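Local structure of lipase (Pelosinus fermentans, 5AH0) at residues N98-T101 / V105-I108; L110-H113 / T119-T122; L21-W26 / A187-A192; L277-Y282 / L287-R292; S240-R245 / Y297-Q302. The protein hydrolyses the polyester poly(butylene adipate-co-terephthalate) and is a zinc-containing lipase of the alpha/beta-hydrolase clan. All coordinates share one frame; numbering follows the deposited sequence.

In the fold
Interaction 2 lies about 6 Å from the centre of the molecule, and the others are spread around it, their centres 20 to 26 Å from its own. It is joined to interaction 3 by a probable hydrogen bond of 2.5 Å between His113 ND1 and Tyr25 OH and by packing of Trp26 on His113, close to the turn that probably forms the nucleophile elbow. Interactions 3 and 4 share an apolar seam, with Phe189 CD2 3.9 Å from Leu277 CD2. Interaction 5 approaches interaction 4 without touching it. Interaction 1 is a surface contact that leads directly into the strand of interaction 2. None of the five contacts includes a zinc ligand.

Interaction 1 (N98-T101 / V105-I108); sequences NLTT and VNKI
Asn98 and Asn106 are joined through their backbones: Asn106 N donates to Asn98 O over 2.9 Å, and the N-H points at the oxygen at 167°. The donor sits somewhat out of the carbonyl plane, by 21°. The same oxygen receives a CA-H...O contact from Val105 CA at 3.4 Å, giving it two hydrogens to face. Next to this pair, Leu99 and Val105 form a single beta bridge, their CA atoms 4.6 Å apart.

Their side chains add a small apolar contact, Leu99 CD2 on Val105 CG2 at 3.7 Å. In Val105 this methyl lies beside the backbone N, on the Leu99 side, while CG1 packs near Asn98 O. Thr100 extends its methyl CG2 across to Asn106 OD1 at 3.8 Å, a van der Waals approach only.

The amide of Asn106 is oriented by a partner beyond the two segments, ND2 donating to the carbonyl O of Glu95, and Asn106 is itself the centre of an inverse gamma turn. The Thr100 hydroxyl is bonded to Lys104 N, which ties down the short connection between the segments.

The contact lies at the surface, in the loop that follows strand 85-89 and leads into strand 108-113. Asn98 brushes Lys66 of helix 54-66, and Ile108 already belongs to the parallel sheet, with backbone bonds to Trp152 and to His154 of strand 153-159.

Interaction 2 (L110-H113 / T119-T122); sequences LVAH and TVRT
Leu110 and Val120 mark the closest approach of the backbones, strand 110-113 and helix 119-122 keeping their CA atoms 7.0 Å apart, so that the meeting is left to side chains. Val120 is the single helix residue involved, and its two branches divide the work. Val120 CG2 stands between the backbone N and the carbonyl carbon and meets Ala112 CB at 4.0 Å. Val120 CG1 lies against the leucine, with Leu110 CB and CD2 each 4.2 Å away. The leucine's other methyl, CD1, reaches past to Val120 CB at 4.0 Å. The two side chains thus run alongside, pointing opposite ways, the leucine fork bracketing one branch of the valine.

Leu110 and Ala112, two apart on the strand, put their CB atoms toward the helix, whereas Val111 points away from it. Val9 of strand 6-9 touches both Leu110 and Val120, and Leu61 of helix 54-66 and Ile156 of strand 153-159 also reach Val120.

The strand, sharp turn and helix, with the sequence AHSMGG at the turn, fit the nucleophile elbow of alpha/beta hydrolases. Since the contact is made at ordinary van der Waals distances, it rests on shape and burial of methyl groups, and neither side offers a polar side-chain atom to it: its chemistry implies a hydrophobic seam behind the elbow.

Interaction 3 (L21-W26 / A187-A192); sequences LGLKYW and ASFTGA
Leu23 meets Phe189 and Thr190 where the loop that follows strand 6-9 passes the C-terminal end of helix 173-190, a helix end marked by an ST turn and a glycine of positive phi. Leu23 comes to the rim of the phenyl ring: CD1 lies near the ring plane, 3.8 Å from Phe189 CE2, and CD2 stands 4.1 Å from Phe189 CD2. The two side chains cross at about a right angle. A chi1 of -173° sets the phenylalanine's CG opposite its backbone N and carries the ring out from the helix toward the loop.

Thr190 faces the loop with its methyl. Thr190 CG2 approaches Leu21 O at 3.8 Å and Leu23 CB at 4.1 Å, contacts of packing only. Its hydroxyl is turned to the helix: Thr190 OG1 accepts from Ala192 N over 3.2 Å, closing the ST turn, and is also bonded to Leu186 O. That division, methyl outward and hydroxyl inward, fixes the rotation of the side chain. Gly191 then leaves the helix.

Further along the loop, Leu23 O accepts from Trp15 NE1, and Tyr25 OH bonds to Gly11 N and His113.

Helix 173-190 comes after strand 153-159, past the short helix 167-170; that strand is next to the one leading into the probable nucleophile elbow. Insertions after this strand are where many alpha/beta-hydrolase lipases build their lid or cap, and the present arrangement is consistent with that pattern.

Interaction 4 (L277-Y282 / L287-R292); sequences LPHVIY and LYPFGR
Van der Waals packing joins the segments through Pro289, which touches both His279 and Tyr282. Pro289 CG approaches His279 CD2 at 3.8 Å, obliquely to the imidazole, while Pro289 CB comes to the edge of the phenol ring, 4.1 Å from Tyr282 CE2 and near its plane. Phe290 adds CE2 at the edge of the imidazole, 4.3 Å from His279 CD2. The proline also lies over a face of the Phe290 ring with its CG.

Hydrogen bonds hold the histidine from its own side. Its first torsion (chi1 -163°) points the imidazole away from the backbone N and swings it back over the turn, where His279 ND1 accepts from Tyr282 N over 3.1 Å in a nearly straight bond (171°) and from Ile281 N over 3.2 Å at a more bent 144°. Both donors lie out of the ring plane. Two amides thus grip one nitrogen, and they fix the rotation of the imidazole, whose face Tyr282 CD2 overlies. Replacing His279 by an alanine would probably leave the amides of Ile281 and Tyr282 without their acceptor and open a gap beside Pro289.

The helical part follows the usual pattern for a helix start: Pro289 stands in the first turn of helix 288-294, where the missing N-H costs no bond, and the i to i+4 bonds begin with Gly291 N to Leu287 O at 2.8 Å.

Residues of helix 173-190 extend the packing: Phe178 meets Phe290 edge-to-face and Asn181 touches His279. The more exposed side chain of Tyr282 is about 4 Å from a bound di(hydroxyethyl)ether.

Interaction 5 (S240-R245 / Y297-Q302); sequences STDGAR and YTRNEQ
Arg299 leaves the backbone with CG anti to N (chi1 -174°), runs on extended, and then bends at chi3 (70°), which lays its guanidinium beside Thr241 at the start of helix 241-250. Thr241 in turn holds OG1 between its backbone N and carbonyl carbon, facing the arginine. Arg299 NH2 donates to Thr241 OG1 over 3.4 Å. The bond is weak by its length, though straight, and the oxygen lies at the edge of the guanidinium, near its plane.

On its own segment, Arg299 NH1 donates to Tyr297 OH over 3.1 Å, the hydroxyl standing a little out of the guanidinium plane. Asp242 OD1 approaches Arg299 NH2 to 4.5 Å but lies well off that plane, so it contributes charge alone; its salt bridge is with Arg304. Ser240 caps the helix, its OG accepting from Gly243 N at 3.0 Å.

Beyond the segments, Asp170 of helix 167-170 forms a salt bridge with Arg299 NH1 and a hydrogen bond with Thr241 OG1, and Val305 O accepts from NH2. A leucine in place of Arg299 would probably leave Asp170 without its positive mate and Tyr297 OH and Val305 O without a donor.

The result is a buried cation that ties a helix start, a loop and a second helix together through several oxygens, its charge probably offset by Asp170, while Arg304 nearby adds a like charge that Asp242 helps to offset.

Interaction 1 (N98-T101 / V105-I108)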
# COMPACT_ATOMS: atom_id res chain seq x y z
N ASN A 98 -10.45 19.44 9.40
CA ASN A 98 -11.00 20.63 10.05
C ASN A 98 -11.07 21.81 9.11
O ASN A 98 -10.67 21.73 7.94
CB ASN A 98 -10.18 21.03 11.28
CG ASN A 98 -10.22 19.99 12.37
OD1 ASN A 98 -10.96 19.02 12.30
ND2 ASN A 98 -9.39 20.19 13.40
N LEU A 99 -11.57 22.92 9.64
CA LEU A 99 -11.60 24.16 8.90
C LEU A 99 -10.68 25.16 9.58
O LEU A 99 -10.54 25.16 10.81
CB LEU A 99 -13.03 24.71 8.81
CG LEU A 99 -14.01 23.91 7.96
CD1 LEU A 99 -15.44 24.17 8.42
CD2 LEU A 99 -13.86 24.24 6.48
N THR A 100 -10.04 26.01 8.79
CA THR A 100 -9.18 27.04 9.35
C THR A 100 -10.06 28.19 9.83
O THR A 100 -11.28 28.16 9.65
CB THR A 100 -8.17 27.55 8.32
OG1 THR A 100 -8.85 27.94 7.12
CG2 THR A 100 -7.15 26.46 7.99
N THR A 101 -9.44 29.19 10.45
CA THR A 101 -10.14 30.40 10.85
C THR A 101 -10.86 31.01 9.65
O THR A 101 -11.97 31.54 9.77
CB THR A 101 -9.17 31.44 11.47
OG1 THR A 101 -8.11 31.72 10.55
CG2 THR A 101 -8.58 30.90 12.76
N VAL A 105 -10.72 23.97 4.14
CA VAL A 105 -10.65 22.61 4.68
C VAL A 105 -9.20 22.08 4.69
O VAL A 105 -8.48 22.22 3.70
CB VAL A 105 -11.53 21.65 3.88
CG1 VAL A 105 -11.85 20.42 4.72
CG2 VAL A 105 -12.82 22.34 3.46
N ASN A 106 -8.80 21.46 5.80
CA ASN A 106 -7.48 20.86 5.93
C ASN A 106 -7.36 19.51 5.24
O ASN A 106 -7.56 18.48 5.87
CB ASN A 106 -7.11 20.66 7.40
CG ASN A 106 -6.69 21.95 8.07
OD1 ASN A 106 -6.07 22.82 7.45
ND2 ASN A 106 -7.01 22.08 9.36
N LYS A 107 -7.02 19.52 3.96
CA LYS A 107 -6.94 18.28 3.20
C LYS A 107 -5.50 17.74 3.20
O LYS A 107 -4.58 18.42 3.68
CB LYS A 107 -7.43 18.50 1.77
CG LYS A 107 -8.60 19.47 1.68
CD LYS A 107 -9.18 19.60 0.29
CE LYS A 107 -9.98 18.38 -0.10
NZ LYS A 107 -10.58 18.49 -1.46
N ILE A 108 -5.31 16.53 2.68
CA ILE A 108 -3.97 15.94 2.52
C ILE A 108 -3.79 15.40 1.12
O ILE A 108 -4.77 15.17 0.41
CB ILE A 108 -3.71 14.78 3.49
CG1 ILE A 108 -4.70 13.65 3.23
CG2 ILE A 108 -3.78 15.23 4.93
CD1 ILE A 108 -4.53 12.48 4.15

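Interaction 2 (L110-H113 / T119-T122)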
# COMPACT_ATOMS: atom_id res chain seq x y z
N LEU A 110 -2.39 11.98 -0.58
CA LEU A 110 -1.95 10.62 -0.30
C LEU A 110 -0.99 10.14 -1.37
O LEU A 110 -1.32 10.11 -2.56
CB LEU A 110 -3.15 9.68 -0.17
CG LEU A 110 -3.86 9.94 1.16
CD1 LEU A 110 -5.30 9.39 1.19
CD2 LEU A 110 -3.02 9.39 2.31
N VAL A 111 0.23 9.80 -0.95
CA VAL A 111 1.21 9.20 -1.84
C VAL A 111 1.45 7.77 -1.37
O VAL A 111 1.86 7.54 -0.22
CB VAL A 111 2.54 9.99 -1.88
CG1 VAL A 111 3.56 9.29 -2.74
CG2 VAL A 111 2.31 11.43 -2.38
N ALA A 112 1.18 6.83 -2.25
CA ALA A 112 1.18 5.43 -1.89
C ALA A 112 2.02 4.61 -2.86
O ALA A 112 2.09 4.92 -4.04
CB ALA A 112 -0.23 4.90 -1.85
N HIS A 113 2.62 3.56 -2.32
CA HIS A 113 3.41 2.62 -3.08
C HIS A 113 2.78 1.26 -2.95
O HIS A 113 2.27 0.90 -1.88
CB HIS A 113 4.85 2.61 -2.56
CG HIS A 113 5.73 1.58 -3.21
ND1 HIS A 113 6.20 0.47 -2.54
CD2 HIS A 113 6.27 1.52 -4.45
CE1 HIS A 113 6.97 -0.24 -3.34
NE2 HIS A 113 7.02 0.37 -4.51
N THR A 119 -5.16 0.68 -0.80
CA THR A 119 -5.58 1.10 0.53
C THR A 119 -6.14 2.51 0.56
O THR A 119 -7.18 2.75 1.17
CB THR A 119 -4.40 1.01 1.50
OG1 THR A 119 -3.89 -0.33 1.49
CG2 THR A 119 -4.83 1.39 2.90
N VAL A 120 -5.47 3.45 -0.12
CA VAL A 120 -5.88 4.85 -0.06
C VAL A 120 -7.09 5.15 -0.95
O VAL A 120 -7.88 6.03 -0.64
CB VAL A 120 -4.72 5.78 -0.40
CG1 VAL A 120 -3.59 5.61 0.62
CG2 VAL A 120 -4.22 5.54 -1.81
N ARG A 121 -7.23 4.39 -2.04
CA ARG A 121 -8.47 4.42 -2.82
C ARG A 121 -9.65 4.03 -1.92
O ARG A 121 -10.74 4.61 -1.98
CB ARG A 121 -8.40 3.45 -4.00
CG ARG A 121 -7.60 3.93 -5.21
CD ARG A 121 -7.38 2.76 -6.18
NE ARG A 121 -8.65 2.14 -6.58
CZ ARG A 121 -8.77 0.89 -7.01
NH1 ARG A 121 -7.71 0.09 -7.10
NH2 ARG A 121 -9.97 0.43 -7.34
N THR A 122 -9.41 3.04 -1.07
CA THR A 122 -10.43 2.53 -0.17
C THR A 122 -10.72 3.55 0.92
O THR A 122 -11.88 3.80 1.27
CB THR A 122 -10.00 1.20 0.45
OG1 THR A 122 -9.71 0.27 -0.61
CG2 THR A 122 -11.08 0.63 1.34

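Interaction 3 (L21-W26 / A187-A192)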
# COMPACT_ATOMS: atom_id res chain seq x y z
N LEU A 21 15.49 -1.00 11.94
CA LEU A 21 16.46 0.06 12.15
C LEU A 21 17.48 0.05 11.03
O LEU A 21 17.94 -1.01 10.61
CB LEU A 21 17.16 -0.11 13.50
CG LEU A 21 16.53 0.68 14.64
CD1 LEU A 21 15.07 0.29 14.86
CD2 LEU A 21 17.34 0.47 15.91
N GLY A 22 17.81 1.23 10.52
CA GLY A 22 18.86 1.33 9.54
C GLY A 22 18.37 1.34 8.11
O GLY A 22 19.15 1.58 7.20
N LEU A 23 17.09 1.05 7.89
CA LEU A 23 16.52 1.08 6.55
C LEU A 23 15.09 1.62 6.57
O LEU A 23 14.17 0.96 7.07
CB LEU A 23 16.53 -0.31 5.91
CG LEU A 23 16.36 -0.31 4.38
CD1 LEU A 23 17.61 0.20 3.69
CD2 LEU A 23 15.99 -1.66 3.85
N LYS A 24 14.91 2.82 6.05
CA LYS A 24 13.58 3.41 5.89
C LYS A 24 12.89 2.81 4.66
O LYS A 24 13.50 2.71 3.59
CB LYS A 24 13.70 4.93 5.75
CG LYS A 24 13.17 5.73 6.90
CD LYS A 24 13.87 5.42 8.20
CE LYS A 24 13.19 6.14 9.32
NZ LYS A 24 13.83 5.79 10.61
N TYR A 25 11.64 2.42 4.80
CA TYR A 25 10.86 1.99 3.64
C TYR A 25 10.83 3.08 2.58
O TYR A 25 10.96 2.82 1.39
CB TYR A 25 9.43 1.64 4.05
CG TYR A 25 8.56 1.14 2.91
CD1 TYR A 25 7.89 2.02 2.07
CD2 TYR A 25 8.36 -0.22 2.71
CE1 TYR A 25 7.08 1.56 1.04
CE2 TYR A 25 7.54 -0.69 1.70
CZ TYR A 25 6.90 0.21 0.87
OH TYR A 25 6.07 -0.26 -0.13
N TRP A 26 10.64 4.32 3.02
CA TRP A 26 10.64 5.45 2.10
C TRP A 26 12.02 6.07 2.08
O TRP A 26 12.31 6.95 2.88
CB TRP A 26 9.59 6.49 2.49
CG TRP A 26 8.19 6.00 2.31
CD1 TRP A 26 7.37 5.53 3.28
CD2 TRP A 26 7.46 5.91 1.08
NE1 TRP A 26 6.16 5.16 2.74
CE2 TRP A 26 6.18 5.39 1.39
CE3 TRP A 26 7.74 6.25 -0.24
CZ2 TRP A 26 5.20 5.19 0.42
CZ3 TRP A 26 6.76 6.05 -1.20
CH2 TRP A 26 5.50 5.53 -0.86
N ALA A 187 16.51 -8.67 7.37
CA ALA A 187 17.38 -9.05 8.49
C ALA A 187 18.82 -9.19 8.04
O ALA A 187 19.73 -8.80 8.76
CB ALA A 187 16.89 -10.35 9.13
N SER A 188 19.04 -9.75 6.85
CA SER A 188 20.40 -9.90 6.35
C SER A 188 21.00 -8.56 5.95
O SER A 188 22.10 -8.21 6.37
CB SER A 188 20.44 -10.85 5.16
OG SER A 188 21.70 -10.77 4.51
N PHE A 189 20.24 -7.80 5.17
CA PHE A 189 20.71 -6.56 4.57
C PHE A 189 21.08 -5.49 5.60
O PHE A 189 21.98 -4.69 5.36
CB PHE A 189 19.64 -6.02 3.64
CG PHE A 189 20.07 -4.84 2.83
CD1 PHE A 189 21.02 -4.97 1.83
CD2 PHE A 189 19.51 -3.60 3.04
CE1 PHE A 189 21.42 -3.88 1.08
CE2 PHE A 189 19.90 -2.51 2.29
CZ PHE A 189 20.86 -2.65 1.31
N THR A 190 20.36 -5.43 6.72
CA THR A 190 20.71 -4.52 7.79
C THR A 190 21.74 -5.11 8.75
O THR A 190 22.43 -4.39 9.46
CB THR A 190 19.47 -4.10 8.60
OG1 THR A 190 18.91 -5.26 9.24
CG2 THR A 190 18.44 -3.46 7.69
N GLY A 191 21.84 -6.44 8.79
CA GLY A 191 22.73 -7.07 9.74
C GLY A 191 22.03 -7.32 11.07
O GLY A 191 22.65 -7.73 12.05
N ALA A 192 20.73 -7.04 11.10
CA ALA A 192 19.93 -7.26 12.30
C ALA A 192 19.84 -8.73 12.70
O ALA A 192 19.76 -9.04 13.89
CB ALA A 192 18.54 -6.68 12.12

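Interaction 4 (L277-Y282 / L287-R292)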
# COMPACT_ATOMS: atom_id res chain seq x y z
N LEU A 277 18.33 -5.39 -1.87
CA LEU A 277 17.84 -6.49 -1.05
C LEU A 277 18.23 -7.84 -1.66
O LEU A 277 17.91 -8.12 -2.82
CB LEU A 277 16.32 -6.41 -0.91
CG LEU A 277 15.75 -5.15 -0.24
CD1 LEU A 277 14.24 -5.23 -0.18
CD2 LEU A 277 16.33 -5.00 1.18
N PRO A 278 18.91 -8.68 -0.88
CA PRO A 278 19.31 -9.97 -1.42
C PRO A 278 18.27 -11.06 -1.19
O PRO A 278 17.46 -10.97 -0.26
CB PRO A 278 20.58 -10.28 -0.64
CG PRO A 278 20.31 -9.68 0.73
CD PRO A 278 19.45 -8.45 0.48
N HIS A 279 18.30 -12.07 -2.04
CA HIS A 279 17.64 -13.32 -1.74
C HIS A 279 18.57 -14.19 -0.89
O HIS A 279 19.67 -14.55 -1.31
CB HIS A 279 17.23 -14.03 -3.01
CG HIS A 279 16.20 -15.09 -2.79
ND1 HIS A 279 16.51 -16.33 -2.28
CD2 HIS A 279 14.87 -15.09 -2.99
CE1 HIS A 279 15.41 -17.05 -2.18
NE2 HIS A 279 14.40 -16.32 -2.60
N VAL A 280 18.14 -14.51 0.32
CA VAL A 280 19.04 -15.18 1.26
C VAL A 280 19.33 -16.64 0.88
O VAL A 280 20.29 -17.24 1.35
CB VAL A 280 18.46 -15.09 2.69
CG1 VAL A 280 19.41 -15.69 3.70
CG2 VAL A 280 18.20 -13.63 3.05
N ILE A 281 18.53 -17.21 -0.01
CA ILE A 281 18.78 -18.59 -0.44
C ILE A 281 19.62 -18.61 -1.71
O ILE A 281 20.69 -19.22 -1.75
CB ILE A 281 17.47 -19.39 -0.67
CG1 ILE A 281 16.78 -19.70 0.65
CG2 ILE A 281 17.76 -20.71 -1.38
CD1 ILE A 281 15.96 -18.58 1.21
N TYR A 282 19.17 -17.91 -2.74
CA TYR A 282 19.81 -17.98 -4.05
C TYR A 282 21.02 -17.07 -4.22
O TYR A 282 21.77 -17.21 -5.20
CB TYR A 282 18.79 -17.68 -5.14
CG TYR A 282 17.61 -18.61 -5.08
CD1 TYR A 282 17.78 -19.95 -4.77
CD2 TYR A 282 16.32 -18.15 -5.34
CE1 TYR A 282 16.71 -20.82 -4.71
CE2 TYR A 282 15.23 -19.02 -5.30
CZ TYR A 282 15.44 -20.35 -4.98
OH TYR A 282 14.37 -21.22 -4.92
N LEU A 287 14.22 -9.93 -5.70
CA LEU A 287 13.12 -9.97 -6.65
C LEU A 287 13.35 -10.87 -7.86
O LEU A 287 12.45 -11.02 -8.70
CB LEU A 287 12.83 -8.55 -7.12
CG LEU A 287 12.38 -7.58 -6.02
CD1 LEU A 287 12.07 -6.24 -6.62
CD2 LEU A 287 11.17 -8.16 -5.31
N TYR A 288 14.55 -11.45 -7.97
CA TYR A 288 14.89 -12.21 -9.17
C TYR A 288 13.94 -13.40 -9.43
O TYR A 288 13.39 -13.52 -10.52
CB TYR A 288 16.34 -12.69 -9.11
CG TYR A 288 16.69 -13.59 -10.28
CD1 TYR A 288 16.89 -13.06 -11.55
CD2 TYR A 288 16.82 -14.97 -10.11
CE1 TYR A 288 17.20 -13.89 -12.64
CE2 TYR A 288 17.13 -15.80 -11.18
CZ TYR A 288 17.32 -15.26 -12.44
OH TYR A 288 17.62 -16.08 -13.50
N PRO A 289 13.75 -14.30 -8.45
CA PRO A 289 12.86 -15.41 -8.78
C PRO A 289 11.40 -14.98 -8.94
O PRO A 289 10.67 -15.58 -9.72
CB PRO A 289 13.02 -16.35 -7.58
CG PRO A 289 13.34 -15.44 -6.45
CD PRO A 289 14.21 -14.35 -7.05
N PHE A 290 10.98 -13.96 -8.20
CA PHE A 290 9.58 -13.53 -8.28
C PHE A 290 9.26 -12.85 -9.61
O PHE A 290 8.23 -13.14 -10.21
CB PHE A 290 9.27 -12.64 -7.07
CG PHE A 290 9.53 -13.34 -5.77
CD1 PHE A 290 8.73 -14.41 -5.38
CD2 PHE A 290 10.61 -13.01 -4.98
CE1 PHE A 290 8.98 -15.09 -4.21
CE2 PHE A 290 10.87 -13.70 -3.80
CZ PHE A 290 10.06 -14.73 -3.42
N GLY A 291 10.17 -11.99 -10.08
CA GLY A 291 10.08 -11.43 -11.41
C GLY A 291 9.97 -12.48 -12.50
O GLY A 291 9.17 -12.34 -13.43
N ARG A 292 10.78 -13.54 -12.40
CA ARG A 292 10.74 -14.61 -13.40
C ARG A 292 9.46 -15.41 -13.30
O ARG A 292 8.88 -15.79 -14.32
CB ARG A 292 11.96 -15.53 -13.28
CG ARG A 292 13.24 -14.86 -13.77
CD ARG A 292 14.43 -15.80 -13.89
NE ARG A 292 14.54 -16.45 -15.19
CZ ARG A 292 14.24 -17.73 -15.41
NH1 ARG A 292 13.79 -18.47 -14.40
NH2 ARG A 292 14.37 -18.25 -16.62

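Interaction 5 (S240-R245 / Y297-Q302)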
# COMPACT_ATOMS: atom_id res chain seq x y z
N SER A 240 -4.77 -10.45 -5.14
CA SER A 240 -5.01 -11.30 -6.30
C SER A 240 -5.85 -10.60 -7.35
O SER A 240 -6.54 -9.61 -7.07
CB SER A 240 -5.70 -12.60 -5.87
OG SER A 240 -7.00 -12.36 -5.39
N THR A 241 -5.81 -11.13 -8.56
CA THR A 241 -6.63 -10.64 -9.65
C THR A 241 -8.11 -10.81 -9.29
O THR A 241 -8.95 -10.00 -9.68
CB THR A 241 -6.33 -11.40 -10.94
OG1 THR A 241 -6.51 -12.81 -10.71
CG2 THR A 241 -4.89 -11.16 -11.36
N ASP A 242 -8.39 -11.85 -8.52
CA ASP A 242 -9.75 -12.18 -8.11
C ASP A 242 -10.29 -11.19 -7.10
O ASP A 242 -11.42 -10.73 -7.22
CB ASP A 242 -9.79 -13.58 -7.52
CG ASP A 242 -9.08 -14.59 -8.38
OD1 ASP A 242 -9.41 -14.69 -9.59
OD2 ASP A 242 -8.16 -15.27 -7.86
N GLY A 243 -9.47 -10.85 -6.11
CA GLY A 243 -9.90 -9.93 -5.07
C GLY A 243 -9.88 -8.46 -5.47
O GLY A 243 -10.73 -7.68 -5.04
N ALA A 244 -8.90 -8.08 -6.29
CA ALA A 244 -8.78 -6.68 -6.69
C ALA A 244 -10.00 -6.29 -7.52
O ALA A 244 -10.60 -5.22 -7.35
CB ALA A 244 -7.50 -6.46 -7.47
N ARG A 245 -10.34 -7.21 -8.41
CA ARG A 245 -11.54 -7.15 -9.23
C ARG A 245 -12.72 -6.76 -8.37
O ARG A 245 -13.45 -5.81 -8.68
CB ARG A 245 -11.76 -8.51 -9.87
CG ARG A 245 -12.49 -8.47 -11.15
CD ARG A 245 -12.40 -9.78 -11.90
NE ARG A 245 -12.73 -10.95 -11.10
CZ ARG A 245 -13.00 -12.14 -11.63
NH1 ARG A 245 -13.00 -12.28 -12.94
NH2 ARG A 245 -13.28 -13.18 -10.85
N TYR A 297 3.97 -16.71 -15.83
CA TYR A 297 2.69 -17.21 -15.38
C TYR A 297 1.55 -16.77 -16.30
O TYR A 297 1.30 -15.59 -16.45
CB TYR A 297 2.41 -16.75 -13.95
CG TYR A 297 1.08 -17.22 -13.43
CD1 TYR A 297 0.93 -18.47 -12.85
CD2 TYR A 297 -0.04 -16.40 -13.50
CE1 TYR A 297 -0.29 -18.91 -12.38
CE2 TYR A 297 -1.28 -16.82 -13.03
CZ TYR A 297 -1.39 -18.08 -12.47
OH TYR A 297 -2.62 -18.51 -11.99
N THR A 298 0.88 -17.74 -16.91
CA THR A 298 -0.32 -17.46 -17.69
C THR A 298 -1.49 -18.31 -17.21
O THR A 298 -1.29 -19.32 -16.52
CB THR A 298 -0.10 -17.68 -19.21
OG1 THR A 298 0.28 -19.03 -19.45
CG2 THR A 298 0.98 -16.74 -19.73
N ARG A 299 -2.70 -17.91 -17.54
CA ARG A 299 -3.87 -18.66 -17.10
C ARG A 299 -5.09 -18.33 -17.94
O ARG A 299 -5.43 -17.16 -18.14
CB ARG A 299 -4.18 -18.36 -15.64
CG ARG A 299 -5.27 -19.21 -15.07
CD ARG A 299 -5.62 -18.72 -13.70
NE ARG A 299 -6.28 -17.42 -13.75
CZ ARG A 299 -5.98 -16.40 -12.96
NH1 ARG A 299 -5.02 -16.51 -12.06
NH2 ARG A 299 -6.65 -15.26 -13.08
N ASN A 300 -5.75 -19.38 -18.41
CA ASN A 300 -6.93 -19.24 -19.26
C ASN A 300 -8.06 -20.06 -18.68
O ASN A 300 -8.44 -21.09 -19.24
CB ASN A 300 -6.62 -19.69 -20.69
CG ASN A 300 -7.65 -19.21 -21.68
OD1 ASN A 300 -8.29 -18.17 -21.47
ND2 ASN A 300 -7.85 -19.96 -22.76
N GLU A 301 -8.57 -19.64 -17.53
CA GLU A 301 -9.66 -20.36 -16.90
C GLU A 301 -10.93 -19.53 -16.91
O GLU A 301 -10.89 -18.30 -16.85
CB GLU A 301 -9.29 -20.76 -15.47
CG GLU A 301 -8.10 -21.69 -15.41
CD GLU A 301 -7.56 -21.88 -14.00
OE1 GLU A 301 -8.24 -21.47 -13.04
OE2 GLU A 301 -6.43 -22.42 -13.87
N GLN A 302 -12.06 -20.22 -16.98
CA GLN A 302 -13.34 -19.54 -17.00
C GLN A 302 -13.70 -19.05 -15.60
O GLN A 302 -13.45 -19.73 -14.60
CB GLN A 302 -14.40 -20.47 -17.60
CG GLN A 302 -14.40 -21.87 -17.01
CD GLN A 302 -15.40 -22.80 -17.70
OE1 GLN A 302 -16.12 -22.38 -18.60
NE2 GLN A 302 -15.42 -24.06 -17.28